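Local structure of excinuclease ABC, subunit A. (2VF7) at residues P132-V137 with L300-A305; E337-K340 with Q345-A348; L323-P326 with E330-P333; T114-L119 with V357-V362; S108-V113 with Q386-A391. The protein probably binds DNA and hydrolyses ATP as a zinc-containing UvrA-family member of the ABC superfamily that serves in DNA repair. The protein carries 1 engineered substitution. All coordinates share one frame; numbering follows the deposited sequence.

Overall arrangement
The five contacts climb one helical projection rising from the nucleotide-binding region, from contact 5, about 15 Å from the chain centre, to contact 2, about 46 Å from it. Contacts 5 and 4 lie about 10 Å apart between centres, 4 and 3 about 17 Å, 3 and 2 about 13 Å. Along the chain contact 5 encloses contact 4, which encloses contacts 1, 3 and 2 in that order. Helix 345-365 serves contacts 2 and 4, and contact 3 joins the C-terminal part of helix 317-328 to the loop that follows it. Contacts 1 (loops on the zinc-site flank), 4 and 5 join distant chain parts; 2 and 3 are local closures at the outer end.

Contact 1: P132-V137 with L300-A305; sequences PGQGIV and LNVTFA
Gln-134 meets Asn-301 and Val-302 where two irregular loops run past each other with no backbone hydrogen bond between them. The contact is a loop-loop packing on the flank of the Cys4 zinc site: the side chain of Asn-301 lies about 11 Å from that of Cys-290, one of the zinc ligands. Gln-134 supplies the bridge. Its CG stands anti to the backbone N (chi1 -155°), and a bend at chi2 brings the amide across the other loop. There NE2 approaches CB of Asn-301 at 3.9 Å, while the two amide planes are perpendicular, 90° apart, and make no bond to each other. The polar need of NE2 is met instead by a hydrogen bond to the carbonyl O of Glu-298, just ahead of the second segment. A glutamine suits the place because it is long enough to span the gap and carries an N-H for that carbonyl. Farther along the same loop Val-137 is buried, its N bonded to the hydroxyl of Tyr-130 and its O to that of Ser-125. Val-302, also buried, turns a branch to the glutamine: its CG2 rests 3.8 Å from NE2 of Gln-134, the side chains crossing at about a right angle.

Contact 2: E337-K340 with Q345-A348; sequences ERVK and QAIA
Arg-338 and Gln-345 provide the polar side of this contact without any hydrogen bond joining them. The two side chains cross at about a right angle, yet their flat ends are turned nearly alike, guanidinium and amide planes being 24° apart. OE1 of Gln-345 sits over the centre of one guanidinium face, 4.2 Å above the plane, where its partial negative charge is likely to be mildly favourable to the cation. NE2 of the same amide touches lower down, 3.9 Å from CD of Arg-338. A first torsion of -157° carries the arginine chain away from its backbone N, and further bends at chi2 and chi3 bring CD to the amide of Gln-345.

The apolar part is slight. CG1 of Val-339 faces CB of Ala-346 at 4.4 Å, and the carbonyl O of Arg-338 lies 4.2 Å from that same methyl; a residue as small as alanine lets the loop backbone come in close. Here the loop following helix 317-328 folds back against the N-terminal part of helix 345-365, a surface loop-to-helix junction at the outer end of the helical projection.

Hydrogen bonds within the loop accompany the contact. NZ of Lys-340 reaches O of Glu-337 at 2.7 Å, arriving from above the carbonyl plane, and N of Arg-338 makes a weak bond to OE2 of Glu-337.

Contact 3: L323-P326 with E330-P333; sequences LLRP and EREP
The backbone N of Arg-331 donates to O of Pro-326, closing the end of helix 317-328 with a bond that spans five residues. It is short, 2.7 Å between N of Arg-331 and O of Pro-326, with an N-H...O angle of 157°. The turn is possible because Glu-330 adopts left-handed backbone angles (phi 60°), a conformation that glycine takes more readily than glutamate. Pro-326, having no N-H, gives no bond to the preceding turn, and the helix is kinked there.

Arg-331 accounts for much of the side-chain contact. Bends at chi2 and chi3 fold it back over the proline, bringing CD to 3.7 Å and NH1 to 3.6 Å from CA of Pro-326. NH1 also forms a salt bridge with Glu-329, so the charge is held while the aliphatic part covers the helix end. CB of Pro-326 also packs 3.6 Å from O of Arg-331.

Glu-332 curls beside the same helix terminus, its OE1 lying 3.2 Å from O of Pro-326; both are acceptors, so this is proximity and not a bond. Its other oxygen, OE2, takes a weak hydrogen bond from ND1 of His-335. Putting an alanine at Glu-332 would probably leave that imidazole nitrogen without its carboxylate mate and uncover one side of the proline carbonyl.

The bond to the sixth residue and the left-handed Glu-330 one place before its donor are consistent with a Schellman motif, which ends many helices.

Contact 4: T114-L119 with V357-V362; sequences TTLSNL and VKRLDV
Arg-359 and Leu-116 carry the largest buried areas here, followed by Leu-119. The arginine works mainly through its hydrocarbon part. Its CB lies 4.0 Å from CD2 of Leu-116, the two side chains sliding past each other in opposite directions. Farther out, CD of Arg-359 meets CD1 of Leu-119 at 3.6 Å, and the same methyl lies over one face of the guanidinium, 3.8 Å from NE. Leucine suits such a face: it covers the flat group and leaves the N-H edges to other partners. One of those is Asp-355, a turn earlier on the same helix, whose OD1 forms a salt bridge with NH2 of Arg-359 and probably steadies the guanidinium under the methyl.

Leu-116 has a second apolar neighbour. With CG set beside the backbone N (chi1 -60°), its fork opens so that CD2 faces the arginine and CD1 meets CD2 of Leu-360 at 4.0 Å. This is helix-to-helix packing, the first turn of helix 116-127 lying against helix 345-365; the closest backbones, CA of Leu-116 and CA of Arg-359, are 8.2 Å apart, which leaves room for the branched side chains between them. Just before helix 116-127, Thr-115 packs against Arg-75 of the second subunit. Leu-360 in turn packs on Leu-324 of helix 317-328, adding a third helix to this apolar layer.

Contact 5: S108-V113 with Q386-A391; sequences SSVGSV and QRLRLA
Val-110 and Leu-388 cross at about a right angle, and their forks pair branch to branch. CG2 of the valine meets CD1 of the leucine at 4.0 Å, while CG1 of Val-110 faces CD2 of Leu-388 at 4.1 Å, so both methyls on each side are used. With CG opposite the carbonyl carbon (chi1 -76°), both methyls of Leu-388 are presented to the valine. Branched aliphatics fit here: the four residues in touch are all buried, and the valine offers two methyls from a short side chain without pushing the helices apart.

One turn along, Val-113 approaches a different kind of partner. Its CG1 lies 4.3 Å from CD of Arg-389, touching the aliphatic part of the arginine. The polar end leaves the contact altogether: NH1 of Arg-389 hydrogen-bonds to the backbone O of Ser-68 of the second subunit. OG1 of Thr-392, one turn on in the same helix, lies in hydrogen-bonding reach of O of Val-113 and O of Leu-388, which share its one proton.

Val-110 also packs on Arg-375, which binds ADP. Helix 382-393 begins within an LSPGE sequence, which resembles the ABC signature (LSGGQ), so the contact probably packs the short helix 110-113 on the signature helix of an ABC module, close to an ADP site.

Contact 1: P132-V137 with L300-A305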
# COMPACT_ATOMS: atom_id res chain seq x y z
N PRO A 132 13.39 40.90 -17.06
CA PRO A 132 12.91 41.67 -18.22
C PRO A 132 12.18 40.82 -19.28
O PRO A 132 11.13 41.24 -19.77
CB PRO A 132 14.20 42.28 -18.80
CG PRO A 132 15.35 41.68 -17.97
CD PRO A 132 14.73 41.35 -16.66
N GLY A 133 12.75 39.66 -19.60
CA GLY A 133 12.11 38.69 -20.49
C GLY A 133 12.76 37.33 -20.34
O GLY A 133 13.78 37.07 -20.98
N GLN A 134 12.18 36.47 -19.50
CA GLN A 134 12.78 35.16 -19.17
C GLN A 134 12.00 33.93 -19.69
O GLN A 134 12.57 32.84 -19.83
CB GLN A 134 13.01 35.03 -17.66
CG GLN A 134 14.11 34.03 -17.29
CD GLN A 134 13.76 33.14 -16.12
OE1 GLN A 134 13.77 31.91 -16.23
NE2 GLN A 134 13.43 33.75 -14.98
N GLY A 135 10.70 34.09 -19.96
CA GLY A 135 9.86 32.99 -20.46
C GLY A 135 8.74 32.61 -19.51
O GLY A 135 7.86 33.44 -19.23
N ILE A 136 8.76 31.35 -19.05
CA ILE A 136 7.87 30.82 -17.99
C ILE A 136 8.43 29.52 -17.40
O ILE A 136 8.79 28.60 -18.14
CB ILE A 136 6.36 30.69 -18.43
CG1 ILE A 136 5.56 31.93 -17.98
CG2 ILE A 136 5.69 29.43 -17.86
CD1 ILE A 136 4.18 32.10 -18.62
N VAL A 137 8.52 29.47 -16.07
CA VAL A 137 9.03 28.30 -15.33
C VAL A 137 7.87 27.58 -14.64
O VAL A 137 7.10 28.20 -13.91
CB VAL A 137 10.09 28.72 -14.28
CG1 VAL A 137 10.63 27.50 -13.55
CG2 VAL A 137 11.23 29.48 -14.94
N LEU A 300 15.07 31.07 -9.42
CA LEU A 300 15.44 31.96 -8.31
C LEU A 300 15.36 33.43 -8.72
O LEU A 300 15.32 34.32 -7.86
CB LEU A 300 16.85 31.61 -7.83
CG LEU A 300 17.35 31.98 -6.42
CD1 LEU A 300 18.46 31.02 -6.01
CD2 LEU A 300 17.87 33.43 -6.36
N ASN A 301 15.32 33.68 -10.03
CA ASN A 301 15.13 35.04 -10.55
C ASN A 301 13.69 35.53 -10.44
O ASN A 301 13.44 36.73 -10.31
CB ASN A 301 15.61 35.14 -12.00
CG ASN A 301 17.09 34.88 -12.14
OD1 ASN A 301 17.88 35.15 -11.24
ND2 ASN A 301 17.48 34.35 -13.29
N VAL A 302 12.75 34.58 -10.50
CA VAL A 302 11.31 34.86 -10.37
C VAL A 302 10.96 35.23 -8.93
O VAL A 302 11.10 34.41 -8.03
CB VAL A 302 10.45 33.66 -10.83
CG1 VAL A 302 8.97 34.04 -10.91
CG2 VAL A 302 10.96 33.10 -12.17
N THR A 303 10.50 36.46 -8.73
CA THR A 303 10.32 37.02 -7.39
C THR A 303 8.83 37.18 -7.01
O THR A 303 7.94 36.88 -7.82
CB THR A 303 11.11 38.37 -7.27
OG1 THR A 303 11.52 38.58 -5.91
CG2 THR A 303 10.29 39.58 -7.77
N PHE A 304 8.57 37.61 -5.77
CA PHE A 304 7.24 38.06 -5.33
C PHE A 304 7.38 38.89 -4.05
O PHE A 304 8.03 38.47 -3.10
CB PHE A 304 6.28 36.89 -5.10
CG PHE A 304 4.86 37.31 -4.80
CD1 PHE A 304 3.93 37.45 -5.82
CD2 PHE A 304 4.45 37.55 -3.49
CE1 PHE A 304 2.62 37.83 -5.55
CE2 PHE A 304 3.14 37.93 -3.21
CZ PHE A 304 2.23 38.07 -4.24
N ALA A 305 6.75 40.07 -4.05
CA ALA A 305 6.90 41.08 -2.99
C ALA A 305 8.37 41.44 -2.69
O ALA A 305 8.68 42.01 -1.63
CB ALA A 305 6.15 40.66 -1.71

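Contact 2: E337-K340 with Q345-A348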
# COMPACT_ATOMS: atom_id res chain seq x y z
N GLU A 337 -3.05 49.59 -12.89
CA GLU A 337 -1.71 49.67 -13.47
C GLU A 337 -1.39 48.57 -14.50
O GLU A 337 -0.58 48.78 -15.41
CB GLU A 337 -0.65 49.68 -12.36
CG GLU A 337 -0.98 48.86 -11.09
CD GLU A 337 -0.92 47.32 -11.29
OE1 GLU A 337 0.17 46.71 -11.01
OE2 GLU A 337 -1.96 46.72 -11.70
N ARG A 338 -2.01 47.41 -14.34
CA ARG A 338 -1.76 46.25 -15.20
C ARG A 338 -3.01 45.37 -15.28
O ARG A 338 -3.00 44.20 -14.89
CB ARG A 338 -0.57 45.44 -14.68
CG ARG A 338 0.11 44.58 -15.72
CD ARG A 338 0.19 43.15 -15.24
NE ARG A 338 1.42 42.49 -15.67
CZ ARG A 338 2.55 42.46 -14.96
NH1 ARG A 338 3.61 41.82 -15.44
NH2 ARG A 338 2.61 43.06 -13.78
N VAL A 339 -4.10 45.96 -15.75
CA VAL A 339 -5.31 45.21 -16.06
C VAL A 339 -5.72 45.46 -17.51
O VAL A 339 -6.36 44.62 -18.14
CB VAL A 339 -6.48 45.52 -15.09
CG1 VAL A 339 -6.29 44.79 -13.78
CG2 VAL A 339 -6.64 47.03 -14.88
N LYS A 340 -5.33 46.63 -18.03
CA LYS A 340 -5.56 46.96 -19.43
C LYS A 340 -4.51 46.31 -20.35
O LYS A 340 -4.63 46.35 -21.57
CB LYS A 340 -5.61 48.49 -19.65
CG LYS A 340 -4.25 49.21 -19.75
CD LYS A 340 -3.89 49.98 -18.48
CE LYS A 340 -3.25 49.10 -17.42
NZ LYS A 340 -1.86 48.68 -17.76
N GLN A 345 -2.68 36.67 -16.32
CA GLN A 345 -2.06 36.99 -15.02
C GLN A 345 -3.00 37.47 -13.89
O GLN A 345 -3.22 36.75 -12.92
CB GLN A 345 -0.89 37.96 -15.21
CG GLN A 345 0.19 37.94 -14.12
CD GLN A 345 0.17 39.14 -13.18
OE1 GLN A 345 1.09 39.34 -12.40
NE2 GLN A 345 -0.88 39.96 -13.26
N ALA A 346 -3.54 38.68 -14.03
CA ALA A 346 -4.33 39.30 -12.96
C ALA A 346 -5.59 38.51 -12.59
O ALA A 346 -5.98 38.50 -11.42
CB ALA A 346 -4.66 40.74 -13.29
N ILE A 347 -6.20 37.86 -13.58
CA ILE A 347 -7.39 37.01 -13.37
C ILE A 347 -7.04 35.70 -12.64
O ILE A 347 -7.91 35.07 -12.02
CB ILE A 347 -8.15 36.68 -14.70
CG1 ILE A 347 -8.14 37.87 -15.67
CG2 ILE A 347 -9.58 36.20 -14.41
CD1 ILE A 347 -9.24 38.92 -15.45
N ALA A 348 -5.77 35.30 -12.71
CA ALA A 348 -5.28 34.10 -12.03
C ALA A 348 -4.66 34.45 -10.68
O ALA A 348 -4.78 33.67 -9.73
CB ALA A 348 -4.29 33.34 -12.91

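Contact 3: L323-P326 with E330-P333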
# COMPACT_ATOMS: atom_id res chain seq x y z
N LEU A 323 1.13 39.58 3.64
CA LEU A 323 1.76 39.94 2.36
C LEU A 323 0.83 39.58 1.21
O LEU A 323 0.77 40.29 0.21
CB LEU A 323 3.09 39.20 2.18
CG LEU A 323 4.38 39.76 2.79
CD1 LEU A 323 5.42 38.64 2.95
CD2 LEU A 323 4.96 40.89 1.95
N LEU A 324 0.09 38.47 1.36
CA LEU A 324 -0.76 37.93 0.30
C LEU A 324 -2.10 38.64 0.09
O LEU A 324 -2.57 38.71 -1.05
CB LEU A 324 -0.99 36.43 0.49
CG LEU A 324 0.14 35.47 0.07
CD1 LEU A 324 -0.25 34.04 0.40
CD2 LEU A 324 0.48 35.59 -1.41
N ARG A 325 -2.71 39.15 1.16
CA ARG A 325 -4.12 39.60 1.09
C ARG A 325 -4.44 40.91 0.33
O ARG A 325 -5.56 41.03 -0.19
CB ARG A 325 -4.82 39.55 2.46
CG ARG A 325 -4.53 40.70 3.42
CD ARG A 325 -5.69 40.88 4.40
NE ARG A 325 -5.90 39.70 5.23
CZ ARG A 325 -5.44 39.54 6.47
NH1 ARG A 325 -4.72 40.50 7.04
NH2 ARG A 325 -5.69 38.42 7.13
N PRO A 326 -3.49 41.87 0.25
CA PRO A 326 -3.72 43.00 -0.65
C PRO A 326 -3.93 42.57 -2.11
O PRO A 326 -4.63 43.25 -2.85
CB PRO A 326 -2.42 43.81 -0.52
CG PRO A 326 -1.43 42.87 0.03
CD PRO A 326 -2.21 42.01 0.96
N GLU A 330 -7.74 42.94 -3.98
CA GLU A 330 -7.56 43.80 -5.15
C GLU A 330 -7.07 45.21 -4.79
O GLU A 330 -7.60 46.21 -5.29
CB GLU A 330 -8.85 43.84 -5.99
CG GLU A 330 -9.37 42.41 -6.45
CD GLU A 330 -10.90 42.57 -6.92
OE1 GLU A 330 -11.60 41.47 -6.69
OE2 GLU A 330 -11.32 43.72 -7.63
N ARG A 331 -6.07 45.28 -3.91
CA ARG A 331 -5.39 46.54 -3.58
C ARG A 331 -3.85 46.43 -3.44
O ARG A 331 -3.28 46.78 -2.41
CB ARG A 331 -6.02 47.25 -2.35
CG ARG A 331 -7.02 46.44 -1.53
CD ARG A 331 -6.36 45.65 -0.41
NE ARG A 331 -6.09 46.45 0.78
CZ ARG A 331 -5.64 45.96 1.94
NH1 ARG A 331 -5.40 44.65 2.07
NH2 ARG A 331 -5.42 46.77 2.96
N GLU A 332 -3.21 45.95 -4.51
CA GLU A 332 -1.75 45.96 -4.64
C GLU A 332 -1.27 47.40 -4.83
O GLU A 332 -2.10 48.31 -4.89
CB GLU A 332 -1.32 45.12 -5.85
CG GLU A 332 -1.96 43.75 -5.95
CD GLU A 332 -3.28 43.76 -6.69
OE1 GLU A 332 -4.33 43.78 -6.03
OE2 GLU A 332 -3.26 43.76 -7.94
N PRO A 333 0.06 47.63 -4.90
CA PRO A 333 0.51 48.93 -5.39
C PRO A 333 -0.16 49.28 -6.73
O PRO A 333 0.37 48.97 -7.80
CB PRO A 333 2.02 48.73 -5.58
CG PRO A 333 2.37 47.73 -4.58
CD PRO A 333 1.20 46.78 -4.51

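Contact 4: T114-L119 with V357-V362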
# COMPACT_ATOMS: atom_id res chain seq x y z
N THR A 114 0.71 21.11 5.21
CA THR A 114 -0.44 21.99 5.08
C THR A 114 -0.88 22.12 3.63
O THR A 114 -1.93 22.72 3.34
CB THR A 114 -0.18 23.36 5.72
OG1 THR A 114 1.02 23.93 5.19
CG2 THR A 114 -0.05 23.21 7.22
N THR A 115 -0.08 21.56 2.71
CA THR A 115 -0.32 21.64 1.26
C THR A 115 0.09 22.98 0.63
O THR A 115 0.13 23.11 -0.60
CB THR A 115 -1.79 21.29 0.86
OG1 THR A 115 -2.21 20.10 1.55
CG2 THR A 115 -1.91 21.05 -0.67
N LEU A 116 0.41 23.96 1.48
CA LEU A 116 0.66 25.35 1.03
C LEU A 116 1.79 25.54 0.01
O LEU A 116 1.67 26.34 -0.92
CB LEU A 116 0.87 26.29 2.23
CG LEU A 116 -0.23 26.45 3.28
CD1 LEU A 116 0.20 27.41 4.37
CD2 LEU A 116 -1.55 26.92 2.68
N SER A 117 2.88 24.81 0.20
CA SER A 117 4.08 24.98 -0.64
C SER A 117 3.80 24.72 -2.10
O SER A 117 4.35 25.41 -2.95
CB SER A 117 5.23 24.09 -0.16
OG SER A 117 5.64 24.46 1.14
N ASN A 118 2.95 23.73 -2.39
CA ASN A 118 2.58 23.44 -3.77
C ASN A 118 1.85 24.62 -4.40
O ASN A 118 2.16 25.02 -5.53
CB ASN A 118 1.72 22.19 -3.88
CG ASN A 118 1.28 21.89 -5.33
OD1 ASN A 118 2.00 22.19 -6.29
ND2 ASN A 118 0.10 21.30 -5.48
N LEU A 119 0.92 25.20 -3.65
CA LEU A 119 0.06 26.25 -4.18
C LEU A 119 0.85 27.51 -4.52
O LEU A 119 0.51 28.23 -5.48
CB LEU A 119 -1.09 26.55 -3.22
CG LEU A 119 -2.02 25.40 -2.77
CD1 LEU A 119 -3.10 25.95 -1.85
CD2 LEU A 119 -2.65 24.61 -3.93
N VAL A 357 -4.93 32.64 1.08
CA VAL A 357 -5.15 33.38 2.32
C VAL A 357 -6.37 32.84 3.09
O VAL A 357 -6.47 33.03 4.30
CB VAL A 357 -5.26 34.91 2.04
CG1 VAL A 357 -6.66 35.30 1.66
CG2 VAL A 357 -4.79 35.72 3.24
N LYS A 358 -7.27 32.16 2.39
CA LYS A 358 -8.42 31.52 3.02
C LYS A 358 -7.94 30.32 3.83
O LYS A 358 -8.32 30.15 4.99
CB LYS A 358 -9.44 31.07 1.97
CG LYS A 358 -10.74 30.46 2.53
CD LYS A 358 -11.30 29.37 1.59
CE LYS A 358 -10.38 28.13 1.54
NZ LYS A 358 -10.76 27.16 0.47
N ARG A 359 -7.10 29.50 3.20
CA ARG A 359 -6.40 28.41 3.89
C ARG A 359 -5.59 28.91 5.07
O ARG A 359 -5.67 28.34 6.16
CB ARG A 359 -5.49 27.65 2.92
CG ARG A 359 -6.21 26.59 2.14
CD ARG A 359 -5.56 26.35 0.79
NE ARG A 359 -6.58 26.21 -0.24
CZ ARG A 359 -7.04 25.05 -0.71
NH1 ARG A 359 -6.56 23.90 -0.26
NH2 ARG A 359 -7.99 25.06 -1.64
N LEU A 360 -4.82 29.98 4.87
CA LEU A 360 -3.95 30.53 5.91
C LEU A 360 -4.71 30.99 7.15
O LEU A 360 -4.18 30.89 8.26
CB LEU A 360 -3.08 31.65 5.35
CG LEU A 360 -1.78 31.24 4.65
CD1 LEU A 360 -1.38 32.23 3.58
CD2 LEU A 360 -0.67 31.07 5.66
N ASP A 361 -5.93 31.49 6.97
CA ASP A 361 -6.76 31.96 8.09
C ASP A 361 -7.10 30.85 9.08
O ASP A 361 -7.13 31.08 10.29
CB ASP A 361 -8.04 32.66 7.59
CG ASP A 361 -7.91 34.19 7.53
OD1 ASP A 361 -7.00 34.78 8.17
OD2 ASP A 361 -8.73 34.84 6.83
N VAL A 362 -7.36 29.66 8.56
CA VAL A 362 -7.61 28.46 9.36
C VAL A 362 -6.44 28.15 10.33
O VAL A 362 -6.66 27.92 11.52
CB VAL A 362 -7.91 27.23 8.45
CG1 VAL A 362 -7.86 25.92 9.23
CG2 VAL A 362 -9.27 27.39 7.77

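Contact 5: S108-V113 with Q386-A391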
# COMPACT_ATOMS: atom_id res chain seq x y z
N SER A 108 9.20 16.03 6.91
CA SER A 108 8.45 16.98 6.10
C SER A 108 8.76 18.40 6.57
O SER A 108 9.60 18.61 7.44
CB SER A 108 6.93 16.75 6.23
OG SER A 108 6.35 16.26 5.04
N SER A 109 8.06 19.35 5.96
CA SER A 109 8.07 20.76 6.34
C SER A 109 6.65 21.10 6.74
O SER A 109 5.74 20.32 6.48
CB SER A 109 8.44 21.63 5.14
OG SER A 109 9.08 20.86 4.15
N VAL A 110 6.46 22.26 7.36
CA VAL A 110 5.12 22.75 7.66
C VAL A 110 4.33 23.02 6.36
O VAL A 110 3.14 22.67 6.26
CB VAL A 110 5.21 24.01 8.54
CG1 VAL A 110 3.86 24.75 8.62
CG2 VAL A 110 5.72 23.65 9.93
N GLY A 111 5.01 23.60 5.38
CA GLY A 111 4.42 23.87 4.07
C GLY A 111 4.07 22.67 3.22
O GLY A 111 3.34 22.80 2.23
N SER A 112 4.57 21.49 3.60
CA SER A 112 4.20 20.25 2.92
C SER A 112 2.99 19.59 3.56
O SER A 112 2.13 19.07 2.86
CB SER A 112 5.36 19.26 2.92
OG SER A 112 6.56 19.91 2.54
N VAL A 113 2.94 19.62 4.88
CA VAL A 113 1.84 19.00 5.61
C VAL A 113 0.56 19.82 5.51
O VAL A 113 -0.54 19.30 5.69
CB VAL A 113 2.21 18.73 7.11
CG1 VAL A 113 1.09 17.95 7.82
CG2 VAL A 113 3.50 17.94 7.20
N GLN A 386 -0.24 17.96 15.51
CA GLN A 386 -1.59 17.43 15.52
C GLN A 386 -2.57 18.55 15.24
O GLN A 386 -3.64 18.29 14.72
CB GLN A 386 -1.93 16.74 16.85
CG GLN A 386 -3.17 15.84 16.77
CD GLN A 386 -3.47 15.13 18.06
OE1 GLN A 386 -4.40 14.35 18.12
NE2 GLN A 386 -2.68 15.37 19.09
N ARG A 387 -2.16 19.78 15.56
CA ARG A 387 -2.93 20.99 15.32
C ARG A 387 -2.79 21.46 13.88
O ARG A 387 -3.75 21.98 13.31
CB ARG A 387 -2.52 22.11 16.29
CG ARG A 387 -3.49 22.36 17.44
CD ARG A 387 -3.00 23.39 18.47
NE ARG A 387 -2.28 22.75 19.58
CZ ARG A 387 -1.10 23.14 20.06
NH1 ARG A 387 -0.46 24.18 19.55
NH2 ARG A 387 -0.56 22.47 21.07
N LEU A 388 -1.61 21.29 13.30
CA LEU A 388 -1.39 21.52 11.88
C LEU A 388 -2.07 20.47 11.00
O LEU A 388 -2.16 20.65 9.78
CB LEU A 388 0.09 21.46 11.55
CG LEU A 388 1.03 22.60 11.90
CD1 LEU A 388 2.45 22.10 11.63
CD2 LEU A 388 0.74 23.87 11.09
N ARG A 389 -2.46 19.35 11.59
CA ARG A 389 -3.11 18.29 10.84
C ARG A 389 -4.62 18.46 10.91
O ARG A 389 -5.34 18.15 9.96
CB ARG A 389 -2.67 16.93 11.36
CG ARG A 389 -2.62 15.92 10.26
CD ARG A 389 -1.29 15.19 10.17
NE ARG A 389 -1.35 13.81 10.65
CZ ARG A 389 -2.04 12.81 10.08
NH1 ARG A 389 -2.77 13.01 8.99
NH2 ARG A 389 -1.99 11.60 10.62
N LEU A 390 -5.07 18.97 12.05
CA LEU A 390 -6.42 19.41 12.26
C LEU A 390 -6.80 20.53 11.26
O LEU A 390 -7.83 20.45 10.59
CB LEU A 390 -6.55 19.91 13.70
CG LEU A 390 -7.96 20.06 14.25
CD1 LEU A 390 -8.66 18.73 14.20
CD2 LEU A 390 -8.00 20.62 15.67
N ALA A 391 -5.93 21.54 11.16
CA ALA A 391 -6.15 22.67 10.28
C ALA A 391 -6.28 22.21 8.84
O ALA A 391 -7.17 22.68 8.11
CB ALA A 391 -5.04 23.67 10.43